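Local coordinates for protein beta-N-acetylglucosaminidase Nag2 (Vibrio harveyi, PDB 6EZR) that probably hydrolyses terminal non-reducing N-acetyl-D-hexosamine residues from N-acetyl-beta-D-hexosaminides, as a glycoside hydrolase of family 20, at residues D31-S36 and V72-H77; K201-L206 and K221-S226; P430-G435 and L480-L485. All blocks are in the same frame, centred on the assembly; numbering follows the deposited sequence.

The three contacts follow one another in series along the chain and lie in three separate beta structures, without touching. Contact 1 joins short strands 34-35 and 72-73 at one end of the molecule; contact 2 pairs strands 198-202 and 220-224 in the family 20 domain 2 region; contact 3 pairs strands 431-435 and 483-487 of the catalytic barrel. Centre to centre, contacts 1 and 2 are about 76 Å apart on opposite sides of the chain's centre, contacts 1 and 3 about 57 Å, and contacts 2 and 3 about 32 Å. Only contact 3 lies near the sugar site: Gly435 is about 11 Å from the side chain of Arg274, which binds N-acetyl-D-glucosamine.

Contact 1 (D31-S36 and V72-H77); sequences DQDLNS and VLAANH
The carboxylate of Asp33 receives the backbone of Ala75 over one of its faces: Ala75 N donates to Asp33 OD1 across 3.2 Å, coming in from above the carboxylate plane, 42° out of it. The same oxygen, Asp33 OD1, stands 3.5 Å from Ala74 CA, while Asp33 OD2 looks onto a methyl, Val72 CG1, at 4.0 Å. Asp33 can do this because its CG is turned beside its own backbone N (chi1 -61°). The amide of Asn35 uses its oxygen: Asn35 OD1 rests 3.4 Å from Val72 CG2, and the two side chains run alongside each other off the same face of the ribbon. A third flat group belongs to the turn. Ala74 CB sits 3.7 Å above the plane of the His77 ring, over its centre, a CH-pi placement, and His77 ND1 donates to Ala75 O with the acceptor tilted from the ring plane. Both belong to the type II turn of Ala74 to His77, which His77 N closes by bonding to Ala74 O.

The backbones run antiparallel. Leu34 and Leu73 form the hydrogen-bonded pair, with Leu34 N to Leu73 O at 2.8 Å, nearly straight at 175°, and Leu73 N to Leu34 O at 2.9 Å. Asn35 and Val72 form the non-hydrogen-bonded pair that follows. Beyond this short ribbon Ala75 CB closes on the carbonyl oxygen of Asp31.

Leu34 and Leu73 share the buried face, where both lie on Phe26 of strand 19-28 and Leu34 also meets Ile102 and Phe104 of strand 99-105. Asn28 ND2 bonds Leu73 O, and Asn35 pairs through its backbone with Val105, tying this two-stranded sheet to the large N-terminal one.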
ATOM      1  N   ASP A  31     -36.331  14.244  20.770  1.00 73.56           N
ATOM      2  CA  ASP A  31     -37.617  14.458  21.455  1.00 75.38           C
ATOM      3  C   ASP A  31     -38.817  13.917  20.667  1.00 75.60           C
ATOM      4  O   ASP A  31     -39.918  13.825  21.217  1.00 77.00           O
ATOM      5  CB  ASP A  31     -37.822  15.945  21.776  1.00 76.14           C
ATOM      6  CG  ASP A  31     -36.728  16.515  22.677  1.00 77.55           C
ATOM      7  OD1 ASP A  31     -36.293  15.821  23.622  1.00 78.94           O
ATOM      8  OD2 ASP A  31     -36.304  17.669  22.442  1.00 76.63           O
ATOM      9  N   GLN A  32     -38.600  13.557  19.400  1.00 75.06           N
ATOM     10  CA  GLN A  32     -39.647  12.974  18.542  1.00 74.14           C
ATOM     11  C   GLN A  32     -39.315  11.535  18.136  1.00 70.15           C
ATOM     12  O   GLN A  32     -38.146  11.146  18.071  1.00 64.87           O
ATOM     13  CB  GLN A  32     -39.918  13.842  17.296  1.00 76.64           C
ATOM     14  CG  GLN A  32     -38.701  14.203  16.444  1.00 77.93           C
ATOM     15  CD  GLN A  32     -37.968  15.467  16.895  1.00 80.95           C
ATOM     16  OE1 GLN A  32     -38.561  16.376  17.487  1.00 80.83           O
ATOM     17  NE2 GLN A  32     -36.666  15.528  16.610  1.00 80.43           N
ATOM     18  N   ASP A  33     -40.370  10.765  17.868  1.00 69.19           N
ATOM     19  CA  ASP A  33     -40.270   9.358  17.454  1.00 67.88           C
ATOM     20  C   ASP A  33     -39.582   9.209  16.101  1.00 65.70           C
ATOM     21  O   ASP A  33     -39.669  10.100  15.255  1.00 61.56           O
ATOM     22  CB  ASP A  33     -41.665   8.732  17.336  1.00 69.01           C
ATOM     23  CG  ASP A  33     -42.435   8.728  18.649  1.00 71.69           C
ATOM     24  OD1 ASP A  33     -41.895   9.199  19.676  1.00 68.11           O
ATOM     25  OD2 ASP A  33     -43.592   8.247  18.645  1.00 75.34           O
ATOM     26  N   LEU A  34     -38.899   8.079  15.911  1.00 64.08           N
ATOM     27  CA  LEU A  34     -38.340   7.711  14.609  1.00 64.05           C
ATOM     28  C   LEU A  34     -39.305   6.757  13.928  1.00 64.44           C
ATOM     29  O   LEU A  34     -39.651   5.728  14.501  1.00 65.44           O
ATOM     30  CB  LEU A  34     -36.968   7.053  14.754  1.00 63.52           C
ATOM     31  CG  LEU A  34     -35.792   8.002  15.002  1.00 64.45           C
ATOM     32  CD1 LEU A  34     -34.571   7.217  15.457  1.00 64.14           C
ATOM     33  CD2 LEU A  34     -35.466   8.832  13.763  1.00 64.59           C
ATOM     34  N   ASN A  35     -39.735   7.112  12.718  1.00 64.46           N
ATOM     35  CA  ASN A  35     -40.673   6.305  11.933  1.00 65.98           C
ATOM     36  C   ASN A  35     -40.005   5.802  10.661  1.00 62.50           C
ATOM     37  O   ASN A  35     -39.286   6.553  10.002  1.00 61.34           O
ATOM     38  CB  ASN A  35     -41.921   7.121  11.568  1.00 67.98           C
ATOM     39  CG  ASN A  35     -42.700   7.584  12.790  1.00 68.46           C
ATOM     40  OD1 ASN A  35     -43.596   6.888  13.268  1.00 67.82           O
ATOM     41  ND2 ASN A  35     -42.366   8.768  13.295  1.00 67.20           N
ATOM     42  N   SER A  36     -40.266   4.538  10.325  1.00 61.31           N
ATOM     43  CA  SER A  36     -39.715   3.873   9.130  1.00 60.96           C
ATOM     44  C   SER A  36     -38.206   4.093   9.022  1.00 59.05           C
ATOM     45  O   SER A  36     -37.684   4.549   8.001  1.00 60.72           O
ATOM     46  CB  SER A  36     -40.461   4.313   7.862  1.00 61.08           C
ATOM     47  OG  SER A  36     -41.693   3.620   7.754  1.00 62.87           O
ATOM     48  N   VAL A  72     -41.688   1.886  14.490  1.00 72.40           N
ATOM     49  CA  VAL A  72     -41.442   3.120  15.269  1.00 68.63           C
ATOM     50  C   VAL A  72     -40.464   2.864  16.419  1.00 63.19           C
ATOM     51  O   VAL A  72     -40.588   1.865  17.124  1.00 63.05           O
ATOM     52  CB  VAL A  72     -42.741   3.697  15.892  1.00 69.65           C
ATOM     53  CG1 VAL A  72     -42.486   5.049  16.563  1.00 68.43           C
ATOM     54  CG2 VAL A  72     -43.832   3.855  14.842  1.00 70.66           C
ATOM     55  N   LEU A  73     -39.508   3.774  16.604  1.00 57.63           N
ATOM     56  CA  LEU A  73     -38.704   3.828  17.828  1.00 56.38           C
ATOM     57  C   LEU A  73     -39.012   5.144  18.531  1.00 55.47           C
ATOM     58  O   LEU A  73     -38.642   6.222  18.051  1.00 53.35           O
ATOM     59  CB  LEU A  73     -37.199   3.701  17.546  1.00 56.14           C
ATOM     60  CG  LEU A  73     -36.259   3.721  18.773  1.00 54.78           C
ATOM     61  CD1 LEU A  73     -36.526   2.585  19.750  1.00 54.24           C
ATOM     62  CD2 LEU A  73     -34.805   3.689  18.333  1.00 54.48           C
ATOM     63  N   ALA A  74     -39.688   5.049  19.674  1.00 56.79           N
ATOM     64  CA  ALA A  74     -40.138   6.228  20.406  1.00 59.17           C
ATOM     65  C   ALA A  74     -38.982   7.078  20.928  1.00 58.82           C
ATOM     66  O   ALA A  74     -37.842   6.623  21.019  1.00 57.58           O
ATOM     67  CB  ALA A  74     -41.047   5.819  21.553  1.00 60.72           C
ATOM     68  N   ALA A  75     -39.298   8.330  21.242  1.00 61.87           N
ATOM     69  CA  ALA A  75     -38.345   9.255  21.843  1.00 62.02           C
ATOM     70  C   ALA A  75     -37.867   8.686  23.174  1.00 60.34           C
ATOM     71  O   ALA A  75     -38.661   8.121  23.925  1.00 60.54           O
ATOM     72  CB  ALA A  75     -38.993  10.616  22.049  1.00 62.99           C
ATOM     73  N   ASN A  76     -36.562   8.799  23.422  1.00 60.12           N
ATOM     74  CA  ASN A  76     -35.891   8.263  24.626  1.00 60.95           C
ATOM     75  C   ASN A  76     -35.792   6.733  24.726  1.00 59.87           C
ATOM     76  O   ASN A  76     -35.284   6.216  25.721  1.00 59.40           O
ATOM     77  CB  ASN A  76     -36.517   8.829  25.913  1.00 60.54           C
ATOM     78  CG  ASN A  76     -36.559  10.343  25.928  1.00 59.64           C
ATOM     79  OD1 ASN A  76     -35.725  11.003  25.315  1.00 57.78           O
ATOM     80  ND2 ASN A  76     -37.527  10.902  26.645  1.00 61.03           N
ATOM     81  N   HIS A  77     -36.238   6.015  23.697  1.00 59.42           N
ATOM     82  CA  HIS A  77     -36.264   4.554  23.721  1.00 58.37           C
ATOM     83  C   HIS A  77     -35.023   3.967  23.036  1.00 55.15           C
ATOM     84  O   HIS A  77     -34.278   4.659  22.330  1.00 48.29           O
ATOM     85  CB  HIS A  77     -37.558   4.015  23.097  1.00 59.60           C
ATOM     86  CG  HIS A  77     -38.747   4.086  24.007  1.00 63.30           C
ATOM     87  ND1 HIS A  77     -39.031   5.190  24.785  1.00 65.64           N
ATOM     88  CD2 HIS A  77     -39.739   3.196  24.244  1.00 64.70           C
ATOM     89  CE1 HIS A  77     -40.137   4.968  25.472  1.00 66.19           C
ATOM     90  NE2 HIS A  77     -40.586   3.765  25.162  1.00 66.39           N
TER

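Contact 2 (K201-L206 and K221-S226); sequences KSNPTL and KIEAGS
Backbone hydrogen bonds set the parallel register, in which Lys201 faces Glu223 and Ser202 pairs with Ala224, though the side chains of the second pair diverge. Lys201 N reaches Ile222 O at 2.8 Å; Ala224 N returns a weak bond to Lys201 O at 3.4 Å; Asn203 N then bonds Ala224 O at 3.0 Å. CA-H...O contacts, from Glu223 CA to Lys201 O at 3.3 Å and from Ser202 CA to Ala224 O, fill the intervals between them.

The polar side-chain bond joins Asn203 to Glu223. With CG anti to the backbone N (chi1 -175°), Asn203 carries ND2 to within 2.8 Å of Glu223 OE1, which it meets nearly end-on to the C-O bond; the amide and carboxylate planes are nearly parallel, 16° apart. The other end of the amide is held too: Thr205 OG1 donates to Asn203 OD1 at 2.7 Å, and Thr205 N adds a weak bond to the same oxygen, the pattern of an Asx turn. Gripped at both ends, the amide has its flip state fixed. Lys201 NZ, 4.5 Å from Glu223 OE1, is too distant for a salt bridge but would probably favour the ionised carboxylate.

Apolar contact comes from Leu206, whose CD1 lies 3.9 Å from Ala224 CA. Asn203 to Leu206 is a type I turn leading off strand 198-202. Beside it, Gly225 sets its bare CA against Asn203 O, and a water donates to both Pro204 O and Gly225 O.

In this mixed sheet of the family 20 domain 2 region, strand 220-224 is flanked on its other edge by antiparallel strand 211-215, where Lys212 meets both Glu223 and Leu206. Ile222 and Ala224 pack on Phe230 of helix 227-240, the helix that Ser226 N-caps through Gly229 N.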
ATOM      1  N   LYS A 201      31.562  12.618 -10.465  1.00 53.18           N
ATOM      2  CA  LYS A 201      32.538  12.009 -11.369  1.00 54.83           C
ATOM      3  C   LYS A 201      32.091  10.612 -11.787  1.00 53.54           C
ATOM      4  O   LYS A 201      31.597   9.849 -10.972  1.00 54.28           O
ATOM      5  CB  LYS A 201      33.898  11.931 -10.668  1.00 56.74           C
ATOM      6  CG  LYS A 201      34.986  11.236 -11.473  1.00 61.09           C
ATOM      7  CD  LYS A 201      36.240  11.001 -10.659  1.00 64.81           C
ATOM      8  CE  LYS A 201      37.255  10.201 -11.458  1.00 66.78           C
ATOM      9  NZ  LYS A 201      38.402   9.796 -10.602  1.00 70.48           N
ATOM     10  N   SER A 202      32.299  10.278 -13.054  1.00 53.77           N
ATOM     11  CA  SER A 202      32.013   8.937 -13.562  1.00 54.41           C
ATOM     12  C   SER A 202      33.067   7.925 -13.116  1.00 55.42           C
ATOM     13  O   SER A 202      34.253   8.229 -13.103  1.00 55.23           O
ATOM     14  CB  SER A 202      31.967   8.954 -15.085  1.00 53.83           C
ATOM     15  OG  SER A 202      31.593   7.693 -15.589  1.00 53.22           O
ATOM     16  N   ASN A 203      32.614   6.724 -12.765  1.00 58.37           N
ATOM     17  CA  ASN A 203      33.486   5.580 -12.477  1.00 58.54           C
ATOM     18  C   ASN A 203      32.774   4.299 -12.947  1.00 57.81           C
ATOM     19  O   ASN A 203      31.991   3.720 -12.199  1.00 53.81           O
ATOM     20  CB  ASN A 203      33.849   5.519 -10.981  1.00 57.64           C
ATOM     21  CG  ASN A 203      34.853   4.411 -10.647  1.00 56.26           C
ATOM     22  OD1 ASN A 203      34.969   3.412 -11.358  1.00 55.07           O
ATOM     23  ND2 ASN A 203      35.576   4.586  -9.547  1.00 55.49           N
ATOM     24  N   PRO A 204      33.069   3.844 -14.186  1.00 62.20           N
ATOM     25  CA  PRO A 204      32.332   2.744 -14.829  1.00 63.41           C
ATOM     26  C   PRO A 204      32.620   1.320 -14.310  1.00 63.05           C
ATOM     27  O   PRO A 204      31.960   0.375 -14.755  1.00 63.80           O
ATOM     28  CB  PRO A 204      32.742   2.871 -16.304  1.00 64.35           C
ATOM     29  CG  PRO A 204      34.118   3.435 -16.257  1.00 65.21           C
ATOM     30  CD  PRO A 204      34.192   4.306 -15.029  1.00 64.50           C
ATOM     31  N   THR A 205      33.588   1.164 -13.407  1.00 62.31           N
ATOM     32  CA  THR A 205      33.842  -0.135 -12.765  1.00 61.51           C
ATOM     33  C   THR A 205      32.777  -0.493 -11.719  1.00 60.95           C
ATOM     34  O   THR A 205      32.561  -1.676 -11.437  1.00 59.66           O
ATOM     35  CB  THR A 205      35.223  -0.191 -12.077  1.00 63.18           C
ATOM     36  OG1 THR A 205      35.269   0.745 -10.995  1.00 63.43           O
ATOM     37  CG2 THR A 205      36.355   0.110 -13.068  1.00 64.82           C
ATOM     38  N   LEU A 206      32.129   0.526 -11.148  1.00 59.05           N
ATOM     39  CA  LEU A 206      31.108   0.343 -10.105  1.00 58.21           C
ATOM     40  C   LEU A 206      29.780  -0.193 -10.661  1.00 57.78           C
ATOM     41  O   LEU A 206      29.323   0.257 -11.708  1.00 56.10           O
ATOM     42  CB  LEU A 206      30.869   1.671  -9.377  1.00 57.91           C
ATOM     43  CG  LEU A 206      32.056   2.231  -8.586  1.00 56.75           C
ATOM     44  CD1 LEU A 206      31.820   3.680  -8.198  1.00 53.28           C
ATOM     45  CD2 LEU A 206      32.331   1.386  -7.349  1.00 57.88           C
ATOM     46  N   LYS A 221      33.575  14.395  -3.118  1.00 51.93           N
ATOM     47  CA  LYS A 221      33.635  13.711  -4.404  1.00 54.58           C
ATOM     48  C   LYS A 221      32.638  12.552  -4.411  1.00 55.55           C
ATOM     49  O   LYS A 221      32.708  11.673  -3.550  1.00 57.99           O
ATOM     50  CB  LYS A 221      35.054  13.196  -4.681  1.00 57.84           C
ATOM     51  CG  LYS A 221      35.326  12.939  -6.164  1.00 60.40           C
ATOM     52  CD  LYS A 221      36.300  11.790  -6.428  1.00 63.43           C
ATOM     53  CE  LYS A 221      37.726  12.239  -6.714  1.00 65.16           C
ATOM     54  NZ  LYS A 221      38.507  12.545  -5.486  1.00 66.12           N
ATOM     55  N   ILE A 222      31.716  12.568  -5.378  1.00 52.67           N
ATOM     56  CA  ILE A 222      30.761  11.477  -5.598  1.00 49.93           C
ATOM     57  C   ILE A 222      31.125  10.747  -6.885  1.00 49.81           C
ATOM     58  O   ILE A 222      31.211  11.358  -7.946  1.00 47.79           O
ATOM     59  CB  ILE A 222      29.298  11.981  -5.687  1.00 49.84           C
ATOM     60  CG1 ILE A 222      28.841  12.519  -4.329  1.00 49.46           C
ATOM     61  CG2 ILE A 222      28.354  10.858  -6.114  1.00 47.75           C
ATOM     62  CD1 ILE A 222      27.582  13.354  -4.384  1.00 50.50           C
ATOM     63  N   GLU A 223      31.318   9.435  -6.769  1.00 51.10           N
ATOM     64  CA  GLU A 223      31.622   8.562  -7.895  1.00 50.97           C
ATOM     65  C   GLU A 223      30.498   7.557  -8.073  1.00 47.81           C
ATOM     66  O   GLU A 223      29.958   7.057  -7.093  1.00 46.41           O
ATOM     67  CB  GLU A 223      32.924   7.807  -7.653  1.00 53.84           C
ATOM     68  CG  GLU A 223      34.187   8.632  -7.799  1.00 57.85           C
ATOM     69  CD  GLU A 223      35.420   7.847  -7.393  1.00 61.36           C
ATOM     70  OE1 GLU A 223      35.865   6.984  -8.182  1.00 62.01           O
ATOM     71  OE2 GLU A 223      35.937   8.083  -6.278  1.00 63.83           O
ATOM     72  N   ALA A 224      30.155   7.272  -9.324  1.00 45.50           N
ATOM     73  CA  ALA A 224      29.204   6.216  -9.657  1.00 46.43           C
ATOM     74  C   ALA A 224      29.313   5.857 -11.131  1.00 46.90           C
ATOM     75  O   ALA A 224      29.784   6.657 -11.933  1.00 48.47           O
ATOM     76  CB  ALA A 224      27.780   6.651  -9.334  1.00 47.43           C
ATOM     77  N   GLY A 225      28.870   4.651 -11.471  1.00 47.56           N
ATOM     78  CA  GLY A 225      28.840   4.168 -12.861  1.00 48.14           C
ATOM     79  C   GLY A 225      27.456   4.148 -13.486  1.00 47.67           C
ATOM     80  O   GLY A 225      27.295   3.747 -14.636  1.00 49.41           O
ATOM     81  N   SER A 226      26.459   4.590 -12.730  1.00 48.23           N
ATOM     82  CA  SER A 226      25.063   4.540 -13.156  1.00 47.58           C
ATOM     83  C   SER A 226      24.318   5.770 -12.659  1.00 44.67           C
ATOM     84  O   SER A 226      24.744   6.421 -11.710  1.00 43.59           O
ATOM     85  CB  SER A 226      24.408   3.273 -12.604  1.00 48.16           C
ATOM     86  OG  SER A 226      24.497   3.226 -11.184  1.00 47.46           O
TER
HETATM   87  O   HOH W   1      29.122   1.452 -15.876  1.00 50.78           O

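Contact 3 (P430-G435 and L480-L485); sequences PYVHIG and LGKRML
Two neighbouring parallel strands of the catalytic (beta/alpha)8 barrel meet here, with Tyr431 opposite Arg483, Val432 opposite Met484 and His433 opposite Leu485; the two short segments are inclined by 38°. The hydrogen bonds step between the strands: Arg483 N to Pro430 O at 2.9 Å, Val432 N to Arg483 O at 3.2 Å, Leu485 N to Val432 O, and Ile434 N to Leu485 O at 2.8 Å.

On the face of Tyr431, His433, Arg483 and Leu485, the isobutyl group of Leu485 is wedged against Tyr431, its CD2 lying 3.9 Å from Tyr431 CB. Arg483 CB meets the Tyr431 ring at its edge, at CD1. Leu485 O lies over one face of the His433 ring. Separately, Gly435 N, in the plane of that ring, gives a weak bond to His433 ND1.

The connection between the strands is a beta-alpha-beta crossover whose last helix, 465-479, ends in a Schellman motif with Gly481 as C-prime residue. On the reverse face Ile434 CG2 packs 3.8 Å from Met484 SD. There Val432 and Met484 touch Leu477 of helix 465-479, and Ile434 meets Leu420 of helix 410-426. Lys482, bent at chi2 (-55°), passes Val432 CG2 and bonds Ala429 O and Phe427 O through NZ, while Arg483 forms a salt bridge from NH2 to Asp520 and a hydrogen bond from NE to Asp499 O. Gly435 lies about 10 Å from the side chain of Glu438, the predicted proton donor.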
ATOM      1  N   PRO A 430       8.625  -1.566 -18.280  1.00 46.06           N
ATOM      2  CA  PRO A 430       8.292  -2.765 -19.073  1.00 46.13           C
ATOM      3  C   PRO A 430       7.565  -3.879 -18.291  1.00 44.78           C
ATOM      4  O   PRO A 430       7.726  -5.065 -18.599  1.00 45.84           O
ATOM      5  CB  PRO A 430       9.670  -3.233 -19.550  1.00 45.64           C
ATOM      6  CG  PRO A 430      10.565  -2.891 -18.407  1.00 45.03           C
ATOM      7  CD  PRO A 430      10.014  -1.631 -17.782  1.00 44.63           C
ATOM      8  N   TYR A 431       6.733  -3.484 -17.327  1.00 45.71           N
ATOM      9  CA  TYR A 431       6.061  -4.393 -16.399  1.00 44.26           C
ATOM     10  C   TYR A 431       4.645  -3.882 -16.141  1.00 42.68           C
ATOM     11  O   TYR A 431       4.424  -2.679 -16.018  1.00 41.10           O
ATOM     12  CB  TYR A 431       6.804  -4.468 -15.057  1.00 45.54           C
ATOM     13  CG  TYR A 431       8.297  -4.682 -15.158  1.00 45.38           C
ATOM     14  CD1 TYR A 431       8.813  -5.868 -15.663  1.00 45.07           C
ATOM     15  CD2 TYR A 431       9.196  -3.698 -14.737  1.00 47.54           C
ATOM     16  CE1 TYR A 431      10.179  -6.073 -15.761  1.00 46.42           C
ATOM     17  CE2 TYR A 431      10.573  -3.892 -14.829  1.00 47.68           C
ATOM     18  CZ  TYR A 431      11.058  -5.082 -15.341  1.00 48.57           C
ATOM     19  OH  TYR A 431      12.418  -5.287 -15.440  1.00 51.41           O
ATOM     20  N   VAL A 432       3.692  -4.804 -16.089  1.00 41.22           N
ATOM     21  CA  VAL A 432       2.327  -4.506 -15.667  1.00 39.73           C
ATOM     22  C   VAL A 432       1.904  -5.635 -14.756  1.00 37.57           C
ATOM     23  O   VAL A 432       2.063  -6.805 -15.100  1.00 35.08           O
ATOM     24  CB  VAL A 432       1.334  -4.396 -16.845  1.00 39.97           C
ATOM     25  CG1 VAL A 432      -0.087  -4.166 -16.339  1.00 39.06           C
ATOM     26  CG2 VAL A 432       1.736  -3.267 -17.777  1.00 39.77           C
ATOM     27  N   HIS A 433       1.373  -5.251 -13.596  1.00 37.33           N
ATOM     28  CA  HIS A 433       0.906  -6.168 -12.571  1.00 37.26           C
ATOM     29  C   HIS A 433      -0.578  -6.388 -12.827  1.00 37.74           C
ATOM     30  O   HIS A 433      -1.328  -5.429 -12.984  1.00 37.96           O
ATOM     31  CB  HIS A 433       1.157  -5.549 -11.189  1.00 37.95           C
ATOM     32  CG  HIS A 433       1.145  -6.530 -10.059  1.00 35.77           C
ATOM     33  ND1 HIS A 433       0.062  -7.327  -9.776  1.00 35.08           N
ATOM     34  CD2 HIS A 433       2.073  -6.814  -9.117  1.00 36.43           C
ATOM     35  CE1 HIS A 433       0.324  -8.075  -8.722  1.00 35.34           C
ATOM     36  NE2 HIS A 433       1.535  -7.772  -8.292  1.00 36.39           N
ATOM     37  N   ILE A 434      -0.980  -7.655 -12.893  1.00 39.53           N
ATOM     38  CA  ILE A 434      -2.319  -8.059 -13.356  1.00 41.42           C
ATOM     39  C   ILE A 434      -3.251  -8.572 -12.236  1.00 41.73           C
ATOM     40  O   ILE A 434      -4.431  -8.871 -12.472  1.00 40.12           O
ATOM     41  CB  ILE A 434      -2.172  -9.127 -14.481  1.00 42.91           C
ATOM     42  CG1 ILE A 434      -3.367  -9.105 -15.451  1.00 43.08           C
ATOM     43  CG2 ILE A 434      -1.944 -10.523 -13.902  1.00 43.32           C
ATOM     44  CD1 ILE A 434      -3.410  -7.892 -16.363  1.00 43.21           C
ATOM     45  N   GLY A 435      -2.692  -8.707 -11.038  1.00 39.92           N
ATOM     46  CA  GLY A 435      -3.410  -9.127  -9.860  1.00 38.42           C
ATOM     47  C   GLY A 435      -3.289 -10.628  -9.796  1.00 38.63           C
ATOM     48  O   GLY A 435      -2.383 -11.160  -9.164  1.00 39.19           O
ATOM     49  N   LEU A 480       2.383  -5.979 -26.431  1.00 61.29           N
ATOM     50  CA  LEU A 480       2.579  -4.580 -26.027  1.00 58.74           C
ATOM     51  C   LEU A 480       3.971  -4.273 -25.443  1.00 55.14           C
ATOM     52  O   LEU A 480       4.210  -3.160 -24.975  1.00 53.48           O
ATOM     53  CB  LEU A 480       1.494  -4.197 -25.013  1.00 60.53           C
ATOM     54  CG  LEU A 480       0.054  -4.199 -25.540  1.00 60.71           C
ATOM     55  CD1 LEU A 480      -0.938  -4.278 -24.389  1.00 59.72           C
ATOM     56  CD2 LEU A 480      -0.211  -2.972 -26.401  1.00 60.85           C
ATOM     57  N   GLY A 481       4.888  -5.241 -25.492  1.00 54.02           N
ATOM     58  CA  GLY A 481       6.246  -5.085 -24.949  1.00 53.22           C
ATOM     59  C   GLY A 481       6.354  -5.062 -23.428  1.00 52.06           C
ATOM     60  O   GLY A 481       7.321  -4.523 -22.887  1.00 51.18           O
ATOM     61  N   LYS A 482       5.371  -5.652 -22.747  1.00 51.58           N
ATOM     62  CA  LYS A 482       5.307  -5.680 -21.279  1.00 50.04           C
ATOM     63  C   LYS A 482       5.397  -7.100 -20.749  1.00 49.27           C
ATOM     64  O   LYS A 482       4.860  -8.040 -21.348  1.00 48.50           O
ATOM     65  CB  LYS A 482       4.008  -5.051 -20.766  1.00 48.11           C
ATOM     66  CG  LYS A 482       3.745  -3.639 -21.246  1.00 47.58           C
ATOM     67  CD  LYS A 482       4.889  -2.686 -20.939  1.00 48.18           C
ATOM     68  CE  LYS A 482       4.511  -1.267 -21.326  1.00 48.44           C
ATOM     69  NZ  LYS A 482       5.634  -0.317 -21.158  1.00 47.80           N
ATOM     70  N   ARG A 483       6.077  -7.231 -19.612  1.00 46.86           N
ATOM     71  CA  ARG A 483       6.198  -8.497 -18.908  1.00 44.36           C
ATOM     72  C   ARG A 483       5.155  -8.515 -17.791  1.00 42.96           C
ATOM     73  O   ARG A 483       5.023  -7.553 -17.045  1.00 42.57           O
ATOM     74  CB  ARG A 483       7.606  -8.637 -18.338  1.00 43.99           C
ATOM     75  CG  ARG A 483       7.958 -10.045 -17.888  1.00 44.65           C
ATOM     76  CD  ARG A 483       9.259 -10.075 -17.093  1.00 44.77           C
ATOM     77  NE  ARG A 483       9.475 -11.383 -16.479  1.00 43.41           N
ATOM     78  CZ  ARG A 483      10.588 -11.770 -15.863  1.00 43.05           C
ATOM     79  NH1 ARG A 483      11.629 -10.947 -15.753  1.00 44.00           N
ATOM     80  NH2 ARG A 483      10.660 -12.994 -15.346  1.00 41.43           N
ATOM     81  N   MET A 484       4.419  -9.610 -17.680  1.00 41.66           N
ATOM     82  CA  MET A 484       3.351  -9.695 -16.692  1.00 41.62           C
ATOM     83  C   MET A 484       3.887  -9.965 -15.285  1.00 39.45           C
ATOM     84  O   MET A 484       4.820 -10.746 -15.101  1.00 38.48           O
ATOM     85  CB  MET A 484       2.339 -10.773 -17.076  1.00 41.37           C
ATOM     86  CG  MET A 484       1.003 -10.622 -16.368  1.00 40.63           C
ATOM     87  SD  MET A 484      -0.292 -11.611 -17.130  1.00 39.91           S
ATOM     88  CE  MET A 484       0.073 -13.220 -16.440  1.00 38.57           C
ATOM     89  N   LEU A 485       3.277  -9.292 -14.312  1.00 38.72           N
ATOM     90  CA  LEU A 485       3.518  -9.503 -12.879  1.00 38.43           C
ATOM     91  C   LEU A 485       2.207  -9.954 -12.216  1.00 37.10           C
ATOM     92  O   LEU A 485       1.121  -9.523 -12.607  1.00 33.74           O
ATOM     93  CB  LEU A 485       4.022  -8.204 -12.239  1.00 39.66           C
ATOM     94  CG  LEU A 485       5.530  -7.874 -12.278  1.00 41.42           C
ATOM     95  CD1 LEU A 485       6.195  -8.169 -13.608  1.00 42.36           C
ATOM     96  CD2 LEU A 485       5.768  -6.419 -11.902  1.00 40.92           C
TER